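Local coordinates for protein succinylglutamate desuccinylase/aspartoacylase (PDB 3LWU) that binds zinc and probably acts as a hydrolase of the succinylglutamate desuccinylase/aspartoacylase family, at residues S215-L220 with A298-F303; E205-A210 with S257-E262. All blocks are in the same frame, centred on the assembly; numbering follows the deposited sequence. Where two conformers were deposited one is given.

Contact 1: residues S215-L220 with A298-F303; sequences SIPYTL and ASMERF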
loop_
_atom_site.group_PDB
_atom_site.type_symbol
_atom_site.label_atom_id
_atom_site.label_comp_id
_atom_site.label_asym_id
_atom_site.label_seq_id
_atom_site.Cartn_x
_atom_site.Cartn_y
_atom_site.Cartn_z
ATOM N N SER A 215 -4.102 -26.153 -24.417
ATOM C CA SER A 215 -2.704 -26.611 -24.307
ATOM C C SER A 215 -2.288 -26.481 -22.846
ATOM O O SER A 215 -1.380 -25.739 -22.505
ATOM C CB SER A 215 -1.806 -25.780 -25.214
ATOM O OG SER A 215 -2.183 -25.913 -26.576
ATOM N N ILE A 216 -3.017 -27.172 -21.972
ATOM C CA ILE A 216 -2.896 -26.953 -20.541
ATOM C C ILE A 216 -2.689 -28.288 -19.829
ATOM O O ILE A 216 -3.564 -29.158 -19.861
ATOM C CB ILE A 216 -4.105 -26.173 -19.987
ATOM C CG1 ILE A 216 -4.100 -24.748 -20.563
ATOM C CG2 ILE A 216 -4.013 -26.063 -18.444
ATOM C CD1 ILE A 216 -5.241 -23.875 -20.149
ATOM N N PRO A 217 -1.518 -28.470 -19.193
ATOM C CA PRO A 217 -1.248 -29.788 -18.617
ATOM C C PRO A 217 -2.147 -30.179 -17.441
ATOM O O PRO A 217 -2.458 -31.353 -17.297
ATOM C CB PRO A 217 0.210 -29.688 -18.171
ATOM C CG PRO A 217 0.770 -28.545 -18.946
ATOM C CD PRO A 217 -0.346 -27.584 -19.080
ATOM N N TYR A 218 -2.580 -29.225 -16.629
ATOM C CA TYR A 218 -3.334 -29.547 -15.436
ATOM C C TYR A 218 -4.667 -28.828 -15.379
ATOM O O TYR A 218 -4.729 -27.605 -15.439
ATOM C CB TYR A 218 -2.501 -29.263 -14.159
ATOM C CG TYR A 218 -1.231 -30.044 -14.125
ATOM C CD1 TYR A 218 -1.242 -31.378 -13.771
ATOM C CD2 TYR A 218 -0.013 -29.474 -14.503
ATOM C CE1 TYR A 218 -0.089 -32.130 -13.775
ATOM C CE2 TYR A 218 1.163 -30.258 -14.540
ATOM C CZ TYR A 218 1.103 -31.560 -14.168
ATOM O OH TYR A 218 2.224 -32.363 -14.158
ATOM N N THR A 219 -5.723 -29.618 -15.196
ATOM C CA THR A 219 -7.097 -29.150 -15.091
ATOM C C THR A 219 -7.724 -29.480 -13.720
ATOM O O THR A 219 -7.659 -30.612 -13.245
ATOM C CB THR A 219 -7.976 -29.849 -16.151
ATOM O OG1 THR A 219 -7.470 -29.543 -17.448
ATOM C CG2 THR A 219 -9.435 -29.405 -16.046
ATOM N N LEU A 220 -8.352 -28.476 -13.123
ATOM C CA LEU A 220 -9.160 -28.633 -11.927
ATOM C C LEU A 220 -10.631 -28.778 -12.336
ATOM O O LEU A 220 -11.177 -27.922 -13.029
ATOM C CB LEU A 220 -9.000 -27.411 -11.024
ATOM C CG LEU A 220 -7.582 -27.315 -10.476
ATOM C CD1 LEU A 220 -7.178 -25.884 -10.174
ATOM C CD2 LEU A 220 -7.436 -28.204 -9.279
ATOM N N ALA A 298 -2.640 -29.494 -29.244
ATOM C CA ALA A 298 -1.240 -29.890 -29.111
ATOM C C ALA A 298 -1.144 -31.294 -28.506
ATOM O O ALA A 298 -2.044 -31.724 -27.785
ATOM C CB ALA A 298 -0.462 -28.871 -28.247
ATOM N N SER A 299 -0.062 -32.000 -28.832
ATOM C CA SER A 299 0.237 -33.306 -28.271
ATOM C C SER A 299 0.996 -33.109 -27.004
ATOM O O SER A 299 2.100 -32.606 -27.048
ATOM C CB SER A 299 1.128 -34.111 -29.213
ATOM O OG SER A 299 0.336 -34.626 -30.255
HETATM N N MSE A 300 0.413 -33.500 -25.879
HETATM C CA MSE A 300 1.092 -33.393 -24.591
HETATM C C MSE A 300 0.331 -34.189 -23.576
HETATM O O MSE A 300 -0.859 -34.410 -23.720
HETATM C CB MSE A 300 1.181 -31.925 -24.106
HETATM C CG MSE A 300 -0.151 -31.202 -24.074
HETATM SE SE MSE A 300 -0.067 -29.311 -23.465
HETATM C CE MSE A 300 -0.817 -29.605 -21.809
ATOM N N GLU A 301 0.998 -34.559 -22.501
ATOM C CA GLU A 301 0.295 -35.247 -21.437
ATOM C C GLU A 301 -0.568 -34.264 -20.660
ATOM O O GLU A 301 -0.102 -33.177 -20.306
ATOM C CB GLU A 301 1.292 -35.952 -20.538
ATOM C CG GLU A 301 1.859 -37.179 -21.207
ATOM C CD GLU A 301 3.050 -37.782 -20.464
ATOM O OE1 GLU A 301 3.711 -37.084 -19.666
ATOM O OE2 GLU A 301 3.333 -38.970 -20.703
ATOM N N ARG A 302 -1.829 -34.643 -20.446
ATOM C CA ARG A 302 -2.794 -33.831 -19.744
ATOM C C ARG A 302 -3.320 -34.577 -18.516
ATOM O O ARG A 302 -3.616 -35.765 -18.632
ATOM C CB ARG A 302 -3.943 -33.490 -20.680
ATOM C CG ARG A 302 -3.567 -32.501 -21.745
ATOM C CD ARG A 302 -4.774 -32.086 -22.575
ATOM N NE ARG A 302 -4.426 -31.134 -23.633
ATOM C CZ ARG A 302 -3.819 -31.426 -24.780
ATOM N NH1 ARG A 302 -3.444 -32.665 -25.085
ATOM N NH2 ARG A 302 -3.573 -30.455 -25.649
ATOM N N PHE A 303 -3.418 -33.895 -17.364
ATOM C CA PHE A 303 -3.889 -34.497 -16.105
ATOM C C PHE A 303 -4.955 -33.620 -15.464
ATOM O O PHE A 303 -5.147 -32.472 -15.856
ATOM C CB PHE A 303 -2.760 -34.701 -15.075
ATOM C CG PHE A 303 -1.558 -35.464 -15.593
ATOM C CD1 PHE A 303 -0.569 -34.816 -16.334
ATOM C CD2 PHE A 303 -1.397 -36.822 -15.308
ATOM C CE1 PHE A 303 0.554 -35.516 -16.810
ATOM C CE2 PHE A 303 -0.272 -37.544 -15.791
ATOM C CZ PHE A 303 0.695 -36.896 -16.535
HETATM O O HOH W 1 -3.875 -27.737 -27.370
HETATM O O HOH W 2 -5.168 -30.879 -18.264
HETATM O O HOH W 3 -5.241 -28.780 -21.891
#
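A parallel beta bridge pairs Tyr218 with Phe303 where strand 218-222 and strand 303-306 begin side by side; 215-217 and 298-302 are the irregular lead-ins, and the two paths, CA 215 to 219 and CA 298 to 303, run 14° apart. The bridge is defined by two backbone bonds: Phe303 N donates to Pro217 O at 2.7 Å, and Phe303 O accepts from Thr219 N at 3.0 Å. The side chains of the bridged pair leave the same face and lie alongside each other, since each has CG anti to the carbonyl carbon (chi1 -59° in Tyr218). Their ring planes, 19° apart, are near parallel but slid past each other with little overlap, and Tyr218 CE1 comes to 3.7 Å from Phe303 CD1. The tyrosine hydroxyl bonds to Gly328 O, so its polar end is held beyond this pair. Upstream, Arg302 extends back along its own segment and grips Ala298 O end-on with NH2 (2.9 Å) and NH1 (3.2 Å); that oxygen lies in the guanidinium plane. NH2 also bonds to Phe214 O, just before Ser215, while Met300 CG lies over one guanidinium face, toward its rim. Arg302 NE donates to a water 3.0 Å away, which also accepts from Ile216 N, and another water joins Ser215 OG to Ala298 N. Met300, a selenomethionine, turns its end over Pro217, but the modelled methyl is too close and the exact fit is doubtful. The chemistry thus changes along the contact: direct peptide bonds where the strands pair, and bridging waters where Ser215 CA and Ala298 CA stand 6.0 Å apart. The cation is probably stabilised by backbone carbonyls, its double hold on Ala298 O helping to fix the curve of 298-302.

Contact 2: residues E205-A210 with S257-E262; sequences EYDIDA and SAFTLE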
loop_
_atom_site.group_PDB
_atom_site.type_symbol
_atom_site.label_atom_id
_atom_site.label_comp_id
_atom_site.label_asym_id
_atom_site.label_seq_id
_atom_site.Cartn_x
_atom_site.Cartn_y
_atom_site.Cartn_z
ATOM N N GLU A 205 -17.357 -29.772 -14.276
ATOM C CA GLU A 205 -17.499 -31.215 -14.379
ATOM C C GLU A 205 -18.172 -31.603 -15.691
ATOM O O GLU A 205 -17.707 -32.522 -16.390
ATOM C CB GLU A 205 -18.348 -31.716 -13.184
ATOM C CG GLU A 205 -17.872 -32.974 -12.408
ATOM C CD GLU A 205 -18.308 -32.955 -10.894
ATOM O OE1 GLU A 205 -17.653 -32.307 -10.003
ATOM O OE2 GLU A 205 -19.337 -33.607 -10.617
ATOM N N TYR A 206 -19.260 -30.903 -16.028
ATOM C CA TYR A 206 -20.034 -31.254 -17.216
ATOM C C TYR A 206 -19.275 -31.071 -18.525
ATOM O O TYR A 206 -19.712 -31.571 -19.542
ATOM C CB TYR A 206 -21.383 -30.500 -17.291
ATOM C CG TYR A 206 -21.278 -29.026 -17.649
ATOM C CD1 TYR A 206 -21.219 -28.597 -18.995
ATOM C CD2 TYR A 206 -21.251 -28.039 -16.643
ATOM C CE1 TYR A 206 -21.114 -27.190 -19.307
ATOM C CE2 TYR A 206 -21.180 -26.668 -16.937
ATOM C CZ TYR A 206 -21.104 -26.235 -18.248
ATOM O OH TYR A 206 -21.000 -24.872 -18.488
ATOM N N ASP A 207 -18.147 -30.380 -18.501
ATOM C CA ASP A 207 -17.442 -29.995 -19.725
ATOM C C ASP A 207 -16.002 -30.471 -19.725
ATOM O O ASP A 207 -15.159 -29.914 -20.401
ATOM C CB ASP A 207 -17.484 -28.479 -19.874
ATOM C CG ASP A 207 -17.744 -28.035 -21.309
ATOM O OD1 ASP A 207 -17.690 -28.870 -22.275
ATOM O OD2 ASP A 207 -18.031 -26.830 -21.474
ATOM N N ILE A 208 -15.734 -31.543 -18.993
ATOM C CA ILE A 208 -14.382 -32.044 -18.849
ATOM C C ILE A 208 -13.794 -32.421 -20.210
ATOM O O ILE A 208 -12.600 -32.258 -20.441
ATOM C CB ILE A 208 -14.337 -33.224 -17.826
ATOM C CG1 ILE A 208 -12.891 -33.518 -17.417
ATOM C CG2 ILE A 208 -15.052 -34.483 -18.370
ATOM C CD1 ILE A 208 -12.092 -32.237 -16.888
ATOM N N ASP A 209 -14.660 -32.870 -21.113
ATOM C CA ASP A 209 -14.328 -33.166 -22.521
ATOM C C ASP A 209 -13.548 -32.039 -23.195
ATOM O O ASP A 209 -12.645 -32.254 -24.024
ATOM C CB ASP A 209 -15.640 -33.377 -23.302
ATOM C CG ASP A 209 -15.423 -33.602 -24.787
ATOM O OD1 ASP A 209 -15.109 -34.756 -25.148
ATOM O OD2 ASP A 209 -15.579 -32.647 -25.590
ATOM N N ALA A 210 -13.941 -30.817 -22.888
ATOM C CA ALA A 210 -13.290 -29.672 -23.497
ATOM C C ALA A 210 -11.812 -29.506 -23.085
ATOM O O ALA A 210 -11.036 -28.874 -23.819
ATOM C CB ALA A 210 -14.063 -28.406 -23.172
ATOM N N SER A 257 -20.657 -22.972 -22.238
ATOM C CA SER A 257 -19.380 -23.439 -21.724
ATOM C C SER A 257 -18.632 -22.251 -21.142
ATOM O O SER A 257 -18.567 -21.214 -21.785
ATOM C CB SER A 257 -18.547 -24.055 -22.869
ATOM O OG SER A 257 -19.089 -25.315 -23.247
ATOM N N ALA A 258 -18.043 -22.403 -19.952
ATOM C CA ALA A 258 -17.168 -21.356 -19.367
ATOM C C ALA A 258 -15.933 -21.987 -18.741
ATOM O O ALA A 258 -16.022 -23.051 -18.116
ATOM C CB ALA A 258 -17.916 -20.534 -18.359
ATOM N N PHE A 259 -14.778 -21.362 -18.957
ATOM C CA PHE A 259 -13.484 -21.845 -18.446
ATOM C C PHE A 259 -12.658 -20.680 -17.932
ATOM O O PHE A 259 -12.699 -19.595 -18.514
ATOM C CB PHE A 259 -12.655 -22.499 -19.563
ATOM C CG PHE A 259 -13.412 -23.464 -20.390
ATOM C CD1 PHE A 259 -13.487 -24.808 -20.028
ATOM C CD2 PHE A 259 -14.047 -23.054 -21.533
ATOM C CE1 PHE A 259 -14.200 -25.684 -20.769
ATOM C CE2 PHE A 259 -14.763 -23.935 -22.269
ATOM C CZ PHE A 259 -14.837 -25.252 -21.902
ATOM N N THR A 260 -11.900 -20.905 -16.852
ATOM C CA THR A 260 -10.876 -19.946 -16.381
ATOM C C THR A 260 -9.521 -20.583 -16.699
ATOM O O THR A 260 -9.195 -21.685 -16.210
ATOM C CB THR A 260 -11.008 -19.657 -14.884
ATOM O OG1 THR A 260 -12.306 -19.096 -14.609
ATOM C CG2 THR A 260 -9.909 -18.726 -14.304
ATOM N N LEU A 261 -8.753 -19.909 -17.552
ATOM C CA LEU A 261 -7.411 -20.352 -17.892
ATOM C C LEU A 261 -6.392 -19.641 -16.995
ATOM O O LEU A 261 -6.493 -18.452 -16.770
ATOM C CB LEU A 261 -7.101 -20.039 -19.349
ATOM C CG LEU A 261 -7.731 -20.961 -20.394
ATOM C CD1 LEU A 261 -9.230 -20.958 -20.276
ATOM C CD2 LEU A 261 -7.251 -20.539 -21.795
ATOM N N GLU A 262 -5.439 -20.388 -16.465
ATOM C CA GLU A 262 -4.377 -19.821 -15.630
ATOM C C GLU A 262 -3.056 -19.964 -16.392
ATOM O O GLU A 262 -2.439 -21.019 -16.401
ATOM C CB GLU A 262 -4.344 -20.535 -14.276
ATOM C CG GLU A 262 -5.689 -20.567 -13.560
ATOM C CD GLU A 262 -6.061 -19.240 -12.920
ATOM O OE1 GLU A 262 -5.149 -18.419 -12.605
ATOM O OE2 GLU A 262 -7.271 -19.061 -12.685
HETATM O O HOH W 4 -17.775 -25.451 -19.485
HETATM O O HOH W 5 -17.254 -27.782 -24.832
#
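The first part of the loop between strands 196-204 and 218-222 packs on the start of strand 257-263 through Asp207, Ala210, Ser257 and Phe259, in the succinylglutamate desuccinylase/aspartoacylase catalytic domain, an M14 carboxypeptidase-like zinc fold by family. It opens with a short 3-10 segment at Glu205 and Tyr206; after Asp207, helical backbone angles return over 208-210, where Ala210 N bonds to Asp207 O at 2.9 Å. Asp207 supplies the polar link: its OD2 receives the Ser257 hydroxyl at 2.6 Å on the syn lone pair. Ser257 OG is directed there by a chi1 of -73°, which sets it anti to the carbonyl carbon, and it has a weak second bond with Tyr284 OH. Asp207 OD1 accepts a hydrogen bond from a water at 2.8 Å, so both carboxylate oxygens have donors. A further water accepts from Ala258 N at 3.1 Å and sits next to OD2, although its modelled distance to that oxygen is too short to be trusted. The same carboxylate crosses the Phe259 side chain at about a right angle, with the two planes 35° apart. Tyr206 brings its hydroxyl near Ser257 CA and bonds to Val256 O, while its ring meets Trp239 of helix 230-247 edge-to-face. Further edge-to-face pairs, with Phe214 and Tyr284, place the Phe259 ring in an aromatic cluster. At the end of 205-210 the Ala210 methyl meets that ring obliquely, CB lying 3.5 Å from Phe259 CZ, while Asp207 OD2 approaches the same CZ to 3.6 Å.

How the contacts relate
Contact 2 is the more deeply buried, about 10 Å from the chain centre to its own centre against about 16 Å for contact 1, which is partly buried and has exposed Ala298 and Glu301 among its touching residues. The two are joined by strand 196-204, which pairs parallel with 218-222 and antiparallel with 257-263; along the chain their segments alternate. They also touch directly, Ile216 CD1 packing on Leu261 CG at 3.8 Å and Thr219 CG2 on Ile208 CD1 at 4.0 Å. Waters bridge the segments in both, but strand pairing gives contact 1 direct backbone bonds, whereas contact 2, a loop laid on a strand, relies on a serine-carboxylate bond and aromatic packing.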